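Local coordinates for DUF4848 domain-containing protein (Bacteroides thetaiotaomicron, PDB 4LB8) that is of unknown function, belongs to the DUF4848 family and probably carries a signal peptide, which suggests a role outside the cytoplasm, at residues L219-A225 with V258-A264; I169-Y173 with G182-S186. The contacts are given in a common frame with arbitrary orientation. Numbering follows the deposited sequence.

Contact 1 of 2, residues L219-A225 with V258-A264; sequences LRGFEFA and VFGRKLA
The apolar centre gathers L219, F222 and F259; the F259 ring (chi1 t) comes back toward 219-225, its CE2 4.0 Å from L219 CD1 and its CD2 3.5 Å from F222 CZ. The F222 (chi1 t) and F259 rings meet obliquely, centroids 5.4 Å apart and planes at 39°. Over G260, F222 CE1 comes within 3.9 Å of CA; a CB there would collide with this ring and with E223 O. Strands 222-225 and 258-262 run antiparallel (152°, axes 4.3 Å apart), pairing F222 with K262, E223 with R261 and F224 with G260. E223 and R261 exchange both backbone bonds, E223 N to R261 O 3.1 Å and R261 N to E223 O 3.0 Å; A225 N reaches F259 O at 3.0 Å. G221, with phi/psi 64/46, bends the chain just before strand 222-226 and accepts L263 N on its O at 3.1 Å. At the polar edge, E223 OE1 receives R261 NE and NH2, each at 3.2 Å, in a salt bridge, while K262 NZ turns to Q265 O and the C-terminal carboxylate of L290. F259 and G260 both face I192 on the neighbouring strand, the signature of a classic beta bulge within an antiparallel sheet.

Contact 2 of 2, residues I169-Y173 with G182-S186; sequences INEAY and GLYLS
Three backbone hydrogen bonds hold this antiparallel beta hairpin, formed by strands 171-175 and 179-188, and they set its register. A172 and L183 are the hydrogen-bonded pair, with A172 N to L183 O at 2.9 Å and L183 N to A172 O at 2.8 Å; beyond them L185 N donates to N170 O at 2.9 Å. E171 with Y184 and Y173 with G182 are non-hydrogen-bonded pairs, their CA atoms 4.6 and 4.2 Å apart. The short strand segments lie 178° apart in direction, with axes 4.6 Å from each other. N170, just before the strand, adopts phi/psi 55/7, a left-handed turn conformation that brings the chain into the hairpin; its OD1 accepts a hydrogen bond from R289 N.

The two faces then divide, as the alternation of a beta strand dictates. A172 and L183 (chi1 t) point to the buried face and touch I271 and I273 of strand 268-275, while L185 (chi1 m), buried too, packs on V288 and L290, so that one sheet packs on another. The other face carries E171, Y173 and Y184 and meets the second subunit, whose R151 makes a cation-pi contact with the Y184 ring. G182 belongs to this face too, where a CB would clash with Y184 CE2. Y184 (chi1 m) leans across to the first strand, its OH 3.6 Å from CB of Y173, whose chi1 is p, and its CD1 lies 3.5 Å from E171 CB. A water donates to L185 O at 3.2 Å and, weakly, to E171 OE2 at 3.5 Å.

Overall arrangement
Both contacts are antiparallel strand pairings in one antiparallel sheet, to which strand 191-201 gives a shared middle, pairing with both 179-188 and 254-262. Their centres lie 15 Å apart, and they touch through F259 CD2 and L185 CD2 at 3.9 Å, so the apolar sides of the two merge. Each is only partly buried. Contact 1 adds a cross-strand salt bridge and an aromatic cluster to its backbone bonds, whereas contact 2 has no salt bridge and only backbone hydrogen bonds directly between its segments, with Y184 packing on E171 and Y173. Both reach the second subunit: contact 2 with five residues, contact 1 with two.

Contact 1 of 2, residues L219-A225 with V258-A264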
loop_
_atom_site.group_PDB
_atom_site.type_symbol
_atom_site.label_atom_id
_atom_site.label_comp_id
_atom_site.label_asym_id
_atom_site.label_seq_id
_atom_site.Cartn_x
_atom_site.Cartn_y
_atom_site.Cartn_z
ATOM N N LEU A 219 -0.305 -23.791 -8.809
ATOM C CA LEU A 219 0.876 -23.786 -9.672
ATOM C C LEU A 219 0.900 -24.893 -10.705
ATOM O O LEU A 219 0.507 -26.022 -10.417
ATOM C CB LEU A 219 2.177 -23.889 -8.836
ATOM C CG LEU A 219 2.446 -22.814 -7.783
ATOM C CD1 LEU A 219 3.741 -23.108 -7.022
ATOM C CD2 LEU A 219 2.486 -21.442 -8.393
ATOM N N ARG A 220 1.440 -24.563 -11.894
ATOM C CA ARG A 220 1.641 -25.498 -13.007
ATOM C C ARG A 220 3.078 -25.999 -12.998
ATOM O O ARG A 220 3.985 -25.225 -12.696
ATOM C CB ARG A 220 1.308 -24.845 -14.358
ATOM C CG ARG A 220 -0.142 -25.036 -14.781
ATOM C CD ARG A 220 -0.643 -23.943 -15.721
ATOM N NE ARG A 220 -0.030 -22.611 -15.533
ATOM C CZ ARG A 220 -0.451 -21.665 -14.687
ATOM N NH1 ARG A 220 -1.476 -21.898 -13.872
ATOM N NH2 ARG A 220 0.168 -20.491 -14.632
ATOM N N GLY A 221 3.263 -27.279 -13.306
ATOM C CA GLY A 221 4.566 -27.935 -13.328
ATOM C C GLY A 221 5.175 -27.963 -11.950
ATOM O O GLY A 221 6.352 -27.624 -11.769
ATOM N N PHE A 222 4.352 -28.350 -10.965
ATOM C CA PHE A 222 4.729 -28.295 -9.572
ATOM C C PHE A 222 4.363 -29.536 -8.773
ATOM O O PHE A 222 3.270 -30.108 -8.892
ATOM C CB PHE A 222 4.069 -27.070 -8.930
ATOM C CG PHE A 222 4.389 -26.802 -7.476
ATOM C CD1 PHE A 222 5.646 -26.330 -7.096
ATOM C CD2 PHE A 222 3.429 -27.007 -6.488
ATOM C CE1 PHE A 222 5.936 -26.076 -5.749
ATOM C CE2 PHE A 222 3.716 -26.732 -5.148
ATOM C CZ PHE A 222 4.964 -26.266 -4.790
ATOM N N GLU A 223 5.300 -29.866 -7.878
ATOM C CA GLU A 223 5.265 -30.917 -6.891
ATOM C C GLU A 223 5.394 -30.252 -5.535
ATOM O O GLU A 223 6.320 -29.463 -5.330
ATOM C CB GLU A 223 6.424 -31.860 -7.154
ATOM C CG GLU A 223 6.058 -33.310 -7.005
ATOM C CD GLU A 223 7.206 -34.222 -7.364
ATOM O OE1 GLU A 223 8.359 -33.734 -7.454
ATOM O OE2 GLU A 223 6.954 -35.439 -7.518
ATOM N N PHE A 224 4.465 -30.521 -4.628
ATOM C CA PHE A 224 4.492 -29.921 -3.305
ATOM C C PHE A 224 5.228 -30.793 -2.313
ATOM O O PHE A 224 5.015 -32.013 -2.270
ATOM C CB PHE A 224 3.071 -29.654 -2.820
ATOM C CG PHE A 224 2.919 -29.054 -1.442
ATOM C CD1 PHE A 224 3.495 -27.826 -1.131
ATOM C CD2 PHE A 224 2.115 -29.667 -0.486
ATOM C CE1 PHE A 224 3.299 -27.248 0.122
ATOM C CE2 PHE A 224 1.927 -29.089 0.772
ATOM C CZ PHE A 224 2.514 -27.883 1.067
ATOM N N ALA A 225 6.087 -30.150 -1.497
ATOM C CA ALA A 225 6.838 -30.808 -0.431
ATOM C C ALA A 225 5.929 -30.894 0.776
ATOM O O ALA A 225 5.925 -30.008 1.629
ATOM C CB ALA A 225 8.114 -30.043 -0.122
ATOM N N VAL A 258 11.415 -26.077 2.210
ATOM C CA VAL A 258 11.464 -26.610 0.861
ATOM C C VAL A 258 9.988 -26.574 0.498
ATOM O O VAL A 258 9.179 -27.204 1.193
ATOM C CB VAL A 258 12.081 -28.035 0.792
ATOM C CG1 VAL A 258 11.842 -28.669 -0.575
ATOM C CG2 VAL A 258 13.558 -28.014 1.116
ATOM N N PHE A 259 9.620 -25.749 -0.467
ATOM C CA PHE A 259 8.224 -25.582 -0.839
ATOM C C PHE A 259 7.756 -26.718 -1.768
ATOM O O PHE A 259 6.628 -27.171 -1.678
ATOM C CB PHE A 259 8.054 -24.204 -1.496
ATOM C CG PHE A 259 6.638 -23.739 -1.694
ATOM C CD1 PHE A 259 5.827 -23.440 -0.604
ATOM C CD2 PHE A 259 6.132 -23.534 -2.974
ATOM C CE1 PHE A 259 4.518 -22.985 -0.790
ATOM C CE2 PHE A 259 4.827 -23.047 -3.163
ATOM C CZ PHE A 259 4.027 -22.786 -2.073
ATOM N N GLY A 260 8.631 -27.144 -2.657
ATOM C CA GLY A 260 8.373 -28.195 -3.616
ATOM C C GLY A 260 9.497 -28.296 -4.612
ATOM O O GLY A 260 10.608 -27.836 -4.350
ATOM N N ARG A 261 9.209 -28.915 -5.753
ATOM C CA ARG A 261 10.131 -29.055 -6.878
ATOM C C ARG A 261 9.434 -28.731 -8.175
ATOM O O ARG A 261 8.215 -28.896 -8.272
ATOM C CB ARG A 261 10.663 -30.495 -6.992
ATOM C CG ARG A 261 11.749 -30.898 -6.028
ATOM C CD ARG A 261 12.375 -32.232 -6.405
ATOM N NE ARG A 261 11.414 -33.343 -6.439
ATOM C CZ ARG A 261 11.754 -34.630 -6.491
ATOM N NH1 ARG A 261 13.032 -34.986 -6.466
ATOM N NH2 ARG A 261 10.819 -35.569 -6.537
ATOM N N LYS A 262 10.216 -28.375 -9.198
ATOM C CA LYS A 262 9.745 -28.189 -10.562
ATOM C C LYS A 262 9.688 -29.561 -11.296
ATOM O O LYS A 262 10.643 -30.354 -11.248
ATOM C CB LYS A 262 10.667 -27.232 -11.317
ATOM C CG LYS A 262 10.594 -25.780 -10.867
ATOM C CD LYS A 262 11.629 -24.937 -11.599
ATOM C CE LYS A 262 11.400 -24.899 -13.091
ATOM N NZ LYS A 262 12.419 -24.084 -13.790
ATOM N N LEU A 263 8.565 -29.816 -11.979
ATOM C CA LEU A 263 8.349 -31.012 -12.784
ATOM C C LEU A 263 8.685 -30.737 -14.239
ATOM O O LEU A 263 8.959 -31.663 -14.995
ATOM C CB LEU A 263 6.882 -31.486 -12.697
ATOM C CG LEU A 263 6.323 -31.903 -11.350
ATOM C CD1 LEU A 263 4.832 -32.076 -11.451
ATOM C CD2 LEU A 263 6.950 -33.203 -10.865
ATOM N N ALA A 264 8.617 -29.468 -14.640
ATOM C CA ALA A 264 8.855 -29.022 -16.005
ATOM C C ALA A 264 9.917 -27.903 -16.074
ATOM O O ALA A 264 10.550 -27.568 -15.071
ATOM C CB ALA A 264 7.535 -28.533 -16.605
#

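Contact 2 of 2, residues I169-Y173 with G182-S186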
loop_
_atom_site.group_PDB
_atom_site.type_symbol
_atom_site.label_atom_id
_atom_site.label_comp_id
_atom_site.label_asym_id
_atom_site.label_seq_id
_atom_site.Cartn_x
_atom_site.Cartn_y
_atom_site.Cartn_z
ATOM N N ILE A 169 6.095 -10.554 -8.497
ATOM C CA ILE A 169 6.601 -11.864 -8.918
ATOM C C ILE A 169 7.294 -12.587 -7.744
ATOM O O ILE A 169 8.152 -12.012 -7.074
ATOM C CB ILE A 169 7.527 -11.708 -10.163
ATOM C CG1 ILE A 169 6.862 -10.854 -11.279
ATOM C CG2 ILE A 169 8.006 -13.056 -10.724
ATOM C CD1 ILE A 169 5.524 -11.400 -11.962
ATOM N N ASN A 170 6.872 -13.839 -7.479
ATOM C CA ASN A 170 7.417 -14.764 -6.455
ATOM C C ASN A 170 7.441 -14.191 -4.989
ATOM O O ASN A 170 8.012 -14.824 -4.098
ATOM C CB ASN A 170 8.843 -15.200 -6.867
ATOM C CG ASN A 170 8.918 -15.858 -8.214
ATOM O OD1 ASN A 170 7.987 -16.521 -8.673
ATOM N ND2 ASN A 170 10.044 -15.719 -8.863
ATOM N N GLU A 171 6.850 -13.000 -4.754
ATOM C CA GLU A 171 6.835 -12.361 -3.435
ATOM C C GLU A 171 5.444 -11.878 -3.118
ATOM O O GLU A 171 4.960 -10.986 -3.784
ATOM C CB GLU A 171 7.825 -11.175 -3.367
ATOM C CG GLU A 171 9.218 -11.516 -3.870
ATOM C CD GLU A 171 10.287 -10.440 -3.877
ATOM O OE1 GLU A 171 9.941 -9.234 -3.855
ATOM O OE2 GLU A 171 11.481 -10.816 -3.951
ATOM N N ALA A 172 4.792 -12.464 -2.129
ATOM C CA ALA A 172 3.460 -12.008 -1.740
ATOM C C ALA A 172 3.525 -11.503 -0.333
ATOM O O ALA A 172 4.208 -12.107 0.502
ATOM C CB ALA A 172 2.438 -13.122 -1.873
ATOM N N TYR A 173 2.889 -10.349 -0.075
ATOM C CA TYR A 173 2.910 -9.754 1.247
ATOM C C TYR A 173 1.619 -9.032 1.551
ATOM O O TYR A 173 0.842 -8.696 0.657
ATOM C CB TYR A 173 4.122 -8.783 1.413
ATOM C CG TYR A 173 4.131 -7.611 0.447
ATOM C CD1 TYR A 173 3.416 -6.443 0.724
ATOM C CD2 TYR A 173 4.851 -7.668 -0.748
ATOM C CE1 TYR A 173 3.388 -5.377 -0.179
ATOM C CE2 TYR A 173 4.851 -6.594 -1.649
ATOM C CZ TYR A 173 4.104 -5.456 -1.367
ATOM O OH TYR A 173 4.073 -4.409 -2.270
ATOM N N GLY A 182 4.341 -12.404 4.864
ATOM C CA GLY A 182 4.948 -12.604 3.559
ATOM C C GLY A 182 5.194 -14.060 3.210
ATOM O O GLY A 182 5.309 -14.911 4.094
ATOM N N LEU A 183 5.236 -14.337 1.900
ATOM C CA LEU A 183 5.582 -15.611 1.295
ATOM C C LEU A 183 6.499 -15.299 0.103
ATOM O O LEU A 183 6.064 -14.707 -0.896
ATOM C CB LEU A 183 4.354 -16.441 0.892
ATOM C CG LEU A 183 4.632 -17.838 0.285
ATOM C CD1 LEU A 183 5.506 -18.683 1.169
ATOM C CD2 LEU A 183 3.334 -18.542 -0.026
ATOM N N TYR A 184 7.790 -15.644 0.267
ATOM C CA TYR A 184 8.853 -15.393 -0.688
ATOM C C TYR A 184 9.334 -16.724 -1.239
ATOM O O TYR A 184 9.620 -17.635 -0.463
ATOM C CB TYR A 184 9.985 -14.549 -0.028
ATOM C CG TYR A 184 9.448 -13.211 0.447
ATOM C CD1 TYR A 184 9.368 -12.122 -0.422
ATOM C CD2 TYR A 184 8.872 -13.075 1.716
ATOM C CE1 TYR A 184 8.746 -10.928 -0.040
ATOM C CE2 TYR A 184 8.245 -11.886 2.105
ATOM C CZ TYR A 184 8.191 -10.815 1.225
ATOM O OH TYR A 184 7.621 -9.626 1.606
ATOM N N LEU A 185 9.372 -16.846 -2.590
ATOM C CA LEU A 185 9.800 -18.051 -3.305
ATOM C C LEU A 185 11.036 -17.827 -4.138
ATOM O O LEU A 185 11.185 -16.779 -4.778
ATOM C CB LEU A 185 8.691 -18.603 -4.220
ATOM C CG LEU A 185 7.355 -18.985 -3.574
ATOM C CD1 LEU A 185 6.423 -19.513 -4.625
ATOM C CD2 LEU A 185 7.526 -19.982 -2.409
ATOM N N SER A 186 11.911 -18.840 -4.155
ATOM C CA SER A 186 13.153 -18.876 -4.934
ATOM C C SER A 186 13.399 -20.324 -5.355
ATOM O O SER A 186 12.719 -21.213 -4.846
ATOM C CB SER A 186 14.333 -18.276 -4.166
ATOM O OG SER A 186 14.683 -18.966 -2.976
HETATM O O HOH W 1 11.457 -14.167 -3.021
#